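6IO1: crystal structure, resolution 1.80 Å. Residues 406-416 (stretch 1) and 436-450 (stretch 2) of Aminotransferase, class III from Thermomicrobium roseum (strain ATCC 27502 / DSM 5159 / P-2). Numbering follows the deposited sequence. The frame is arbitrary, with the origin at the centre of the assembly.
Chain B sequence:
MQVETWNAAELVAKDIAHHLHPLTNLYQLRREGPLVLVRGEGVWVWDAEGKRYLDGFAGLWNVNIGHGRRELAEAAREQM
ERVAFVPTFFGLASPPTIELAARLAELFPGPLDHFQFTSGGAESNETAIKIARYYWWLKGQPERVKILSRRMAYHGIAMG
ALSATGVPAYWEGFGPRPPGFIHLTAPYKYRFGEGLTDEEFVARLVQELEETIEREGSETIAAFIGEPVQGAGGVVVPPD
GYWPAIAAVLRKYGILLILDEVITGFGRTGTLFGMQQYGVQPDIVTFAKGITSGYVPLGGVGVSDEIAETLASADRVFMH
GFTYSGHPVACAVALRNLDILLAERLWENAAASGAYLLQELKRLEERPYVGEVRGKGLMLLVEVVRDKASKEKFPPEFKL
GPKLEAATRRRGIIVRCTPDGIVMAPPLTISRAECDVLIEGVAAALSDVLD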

# COMPACT_ATOMS: atom_id res chain seq x y z
N ALA B 406 23.29 -13.12 -12.68
CA ALA B 406 24.11 -12.61 -13.77
C ALA B 406 24.12 -13.57 -14.95
O ALA B 406 24.07 -13.14 -16.11
CB ALA B 406 25.54 -12.36 -13.28
N ALA B 407 24.20 -14.88 -14.69
CA ALA B 407 24.24 -15.86 -15.78
C ALA B 407 22.93 -15.88 -16.55
O ALA B 407 22.93 -15.89 -17.79
CB ALA B 407 24.57 -17.24 -15.22
N THR B 408 21.80 -15.91 -15.84
CA THR B 408 20.50 -15.91 -16.51
C THR B 408 20.30 -14.64 -17.31
O THR B 408 19.84 -14.68 -18.46
CB THR B 408 19.37 -16.07 -15.49
OG1 THR B 408 19.52 -15.08 -14.47
CG2 THR B 408 19.38 -17.45 -14.87
N ARG B 409 20.64 -13.48 -16.75
CA ARG B 409 20.45 -12.20 -17.49
C ARG B 409 21.33 -12.19 -18.74
O ARG B 409 20.85 -11.78 -19.81
CB ARG B 409 20.70 -11.01 -16.57
CG ARG B 409 19.63 -10.88 -15.49
CD ARG B 409 19.89 -9.83 -14.44
NE ARG B 409 18.80 -9.82 -13.49
CZ ARG B 409 18.65 -8.92 -12.53
NH1 ARG B 409 19.47 -7.89 -12.46
NH2 ARG B 409 17.67 -9.04 -11.66
N ARG B 410 22.54 -12.73 -18.64
CA ARG B 410 23.45 -12.77 -19.81
C ARG B 410 22.78 -13.59 -20.91
O ARG B 410 22.91 -13.21 -22.09
CB ARG B 410 24.80 -13.38 -19.41
CG ARG B 410 25.79 -12.38 -18.85
CD ARG B 410 25.32 -11.73 -17.56
NE ARG B 410 26.19 -10.64 -17.14
CZ ARG B 410 27.33 -10.79 -16.49
NH1 ARG B 410 28.05 -9.74 -16.15
NH2 ARG B 410 27.76 -12.00 -16.18
N ARG B 411 22.06 -14.65 -20.54
CA ARG B 411 21.43 -15.56 -21.53
C ARG B 411 20.05 -15.06 -21.99
O ARG B 411 19.32 -15.85 -22.61
CB ARG B 411 21.48 -17.01 -21.05
CG ARG B 411 22.76 -17.72 -21.47
CD ARG B 411 23.05 -19.02 -20.76
NE ARG B 411 24.44 -19.41 -20.95
CZ ARG B 411 24.95 -19.84 -22.09
NH1 ARG B 411 24.24 -19.80 -23.20
NH2 ARG B 411 26.18 -20.32 -22.11
N GLY B 412 19.72 -13.80 -21.69
CA GLY B 412 18.44 -13.23 -22.15
C GLY B 412 17.22 -13.67 -21.37
O GLY B 412 16.12 -13.57 -21.94
N ILE B 413 17.37 -14.17 -20.15
CA ILE B 413 16.15 -14.53 -19.37
C ILE B 413 16.16 -13.84 -18.01
O ILE B 413 17.22 -13.80 -17.36
CB ILE B 413 15.93 -16.05 -19.24
CG1 ILE B 413 16.83 -16.68 -18.18
CG2 ILE B 413 16.04 -16.75 -20.58
CD1 ILE B 413 16.25 -17.93 -17.57
N ILE B 414 15.01 -13.31 -17.61
CA ILE B 414 14.86 -12.68 -16.27
C ILE B 414 14.03 -13.64 -15.41
O ILE B 414 12.84 -13.83 -15.72
CB ILE B 414 14.21 -11.29 -16.37
CG1 ILE B 414 15.14 -10.30 -17.08
CG2 ILE B 414 13.77 -10.80 -15.01
CD1 ILE B 414 14.48 -8.99 -17.41
N VAL B 415 14.66 -14.22 -14.39
CA VAL B 415 14.02 -15.18 -13.44
C VAL B 415 14.53 -14.84 -12.03
O VAL B 415 15.54 -14.13 -11.91
CB VAL B 415 14.32 -16.64 -13.81
CG1 VAL B 415 13.57 -17.08 -15.05
CG2 VAL B 415 15.81 -16.90 -13.95
N ARG B 416 13.83 -15.32 -11.00
CA ARG B 416 14.24 -15.01 -9.63
C ARG B 416 15.35 -15.96 -9.22
O ARG B 416 15.15 -17.17 -9.14
CB ARG B 416 13.04 -15.12 -8.69
CG ARG B 416 13.40 -14.91 -7.24
CD ARG B 416 13.80 -13.46 -6.98
NE ARG B 416 14.17 -13.23 -5.59
CZ ARG B 416 15.33 -12.71 -5.20
NH1 ARG B 416 16.24 -12.37 -6.10
NH2 ARG B 416 15.58 -12.54 -3.91
N ASP B 436 10.29 -23.18 -24.40
CA ASP B 436 11.58 -23.77 -24.74
C ASP B 436 12.71 -22.77 -24.56
O ASP B 436 13.80 -23.13 -24.10
CB ASP B 436 11.57 -24.27 -26.18
CG ASP B 436 10.74 -25.52 -26.36
OD1 ASP B 436 10.46 -26.19 -25.35
OD2 ASP B 436 10.39 -25.84 -27.52
N VAL B 437 12.46 -21.52 -24.93
CA VAL B 437 13.46 -20.47 -24.72
C VAL B 437 13.80 -20.37 -23.24
O VAL B 437 14.97 -20.40 -22.84
CB VAL B 437 12.96 -19.13 -25.28
CG1 VAL B 437 13.89 -18.00 -24.86
CG2 VAL B 437 12.83 -19.20 -26.79
N LEU B 438 12.76 -20.32 -22.40
CA LEU B 438 12.96 -20.21 -20.96
C LEU B 438 13.71 -21.42 -20.42
O LEU B 438 14.66 -21.28 -19.63
CB LEU B 438 11.60 -20.06 -20.27
CG LEU B 438 11.55 -20.06 -18.74
CD1 LEU B 438 12.41 -18.95 -18.18
CD2 LEU B 438 10.12 -19.90 -18.25
N ILE B 439 13.31 -22.62 -20.86
CA ILE B 439 13.93 -23.85 -20.34
C ILE B 439 15.41 -23.87 -20.68
O ILE B 439 16.27 -24.15 -19.84
CB ILE B 439 13.19 -25.10 -20.87
CG1 ILE B 439 11.77 -25.15 -20.31
CG2 ILE B 439 13.82 -26.32 -20.31
CD1 ILE B 439 10.82 -25.94 -21.18
N GLU B 440 15.71 -23.64 -21.97
CA GLU B 440 17.10 -23.69 -22.49
C GLU B 440 17.96 -22.64 -21.79
O GLU B 440 19.09 -22.97 -21.39
CB GLU B 440 17.10 -23.47 -24.00
CG GLU B 440 16.44 -24.58 -24.78
CD GLU B 440 17.14 -25.93 -24.69
OE1 GLU B 440 18.22 -25.99 -24.08
OE2 GLU B 440 16.59 -26.92 -25.22
N GLY B 441 17.42 -21.43 -21.61
CA GLY B 441 18.15 -20.38 -20.91
C GLY B 441 18.48 -20.78 -19.49
O GLY B 441 19.62 -20.60 -19.04
N VAL B 442 17.50 -21.34 -18.76
CA VAL B 442 17.74 -21.74 -17.38
C VAL B 442 18.80 -22.83 -17.31
O VAL B 442 19.72 -22.77 -16.48
CB VAL B 442 16.43 -22.18 -16.72
CG1 VAL B 442 16.70 -22.92 -15.41
CG2 VAL B 442 15.52 -20.98 -16.47
N ALA B 443 18.70 -23.84 -18.18
CA ALA B 443 19.67 -24.93 -18.17
C ALA B 443 21.07 -24.42 -18.47
O ALA B 443 22.05 -24.80 -17.80
CB ALA B 443 19.26 -26.00 -19.19
N ALA B 444 21.17 -23.54 -19.47
CA ALA B 444 22.47 -22.95 -19.88
C ALA B 444 23.04 -22.11 -18.72
O ALA B 444 24.25 -22.23 -18.46
CB ALA B 444 22.27 -22.11 -21.11
N ALA B 445 22.19 -21.34 -18.04
CA ALA B 445 22.64 -20.49 -16.91
C ALA B 445 23.19 -21.37 -15.79
O ALA B 445 24.25 -21.04 -15.24
CB ALA B 445 21.48 -19.64 -16.43
N LEU B 446 22.49 -22.47 -15.49
CA LEU B 446 22.92 -23.41 -14.46
C LEU B 446 24.25 -24.05 -14.83
O LEU B 446 25.14 -24.21 -13.98
CB LEU B 446 21.86 -24.49 -14.25
CG LEU B 446 20.62 -24.11 -13.43
CD1 LEU B 446 19.50 -25.10 -13.67
CD2 LEU B 446 20.96 -24.02 -11.95
N SER B 447 24.42 -24.42 -16.11
CA SER B 447 25.69 -24.97 -16.56
C SER B 447 26.81 -23.95 -16.45
O SER B 447 27.94 -24.29 -16.09
CB SER B 447 25.56 -25.47 -18.00
OG SER B 447 24.71 -26.60 -18.08
N ASP B 448 26.53 -22.69 -16.78
CA ASP B 448 27.55 -21.65 -16.68
C ASP B 448 28.06 -21.53 -15.25
O ASP B 448 29.27 -21.45 -15.01
CB ASP B 448 27.00 -20.31 -17.16
CG ASP B 448 26.59 -20.34 -18.62
OD1 ASP B 448 27.07 -21.23 -19.35
OD2 ASP B 448 25.78 -19.48 -19.02
N VAL B 449 27.14 -21.52 -14.28
CA VAL B 449 27.56 -21.27 -12.91
C VAL B 449 28.19 -22.52 -12.28
O VAL B 449 29.21 -22.43 -11.60
CB VAL B 449 26.39 -20.74 -12.06
CG1 VAL B 449 26.81 -20.65 -10.61
CG2 VAL B 449 25.95 -19.38 -12.57
N LEU B 450 27.60 -23.69 -12.51
CA LEU B 450 28.01 -24.89 -11.79
C LEU B 450 28.59 -25.99 -12.68
O LEU B 450 29.02 -27.01 -12.14
CB LEU B 450 26.82 -25.46 -11.00
CG LEU B 450 26.04 -24.45 -10.16
CD1 LEU B 450 24.61 -24.92 -9.93
CD2 LEU B 450 26.75 -24.20 -8.83

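The two stretches pack a helix end and the segment after it against one long helix. The helix axes approach to 8.5 Å, and their N-to-C directions differ by 135°. The CA atoms of Ala-407 and Ala-445 lie 5.0 Å apart.

The polar part of the contact is a salt bridge between Arg-411 and Asp-448. Arg-411 NE donates to Asp-448 OD2 at 2.4 Å, nearly linear but very short for such a bond. Arg-411 NH2 donates to Asp-448 OD1 at 3.0 Å. A weak bond also runs from Arg-411 NH2 to Asp-448 OD2, at 3.2 Å. Both carboxylate oxygens therefore receive hydrogen bonds from the guanidinium, and OD2 lies at its edge, near its plane. One face of the same group is covered by Ala-444 CB. Asp-448 OD1 also lies 3.1 Å from Ala-444 O, but both are acceptors and no bond joins them. Ala-444 O is instead satisfied by Asp-448 N, 2.9 Å away.

No backbone hydrogen bond crosses the contact. The long helix meets its own needs: Ala-445 N, which lies 3.7 Å from Arg-411 CD, donates to Gly-441 O at 2.9 Å. Ala-445 O accepts from Val-449 N at 3.1 Å. Ser-447 OG adds a side-chain bond to Ala-443 O at 3.2 Å.

In the first stretch, Arg-411 is the first residue to leave helical geometry. Arg-411 N still donates to Ala-407 O at 3.1 Å, and weakly to Thr-408 O at 3.0 Å. Thr-408 O also accepts from Ile-413 N at 3.0 Å, and Gly-412 N donates to Arg-409 O at 3.0 Å. These bonds hold the turn to the helix end. Gly-412 has a positive phi, which favours glycine. Thr-408 OG1 is bonded to a residue just outside the stretches, while Thr-408 CG2 packs on Ala-445 CB at 3.4 Å.

The remaining contacts are apolar. Ala-407 CB lies 4.1 Å from Ala-445 CB and 3.7 Å from Val-449 CG2. Past the turn, Ile-413 points toward the long helix. Ile-413 CD1 is 3.3 Å from Val-442 CG2 and 4.0 Å from Leu-438 CD1. Val-415 CG1 also reaches Leu-438 CD1, at 3.8 Å. Gly-441 leaves room for Ile-413: an ideal CB on the glycine would sit 2.7 Å from Ile-413 CG2, a clash.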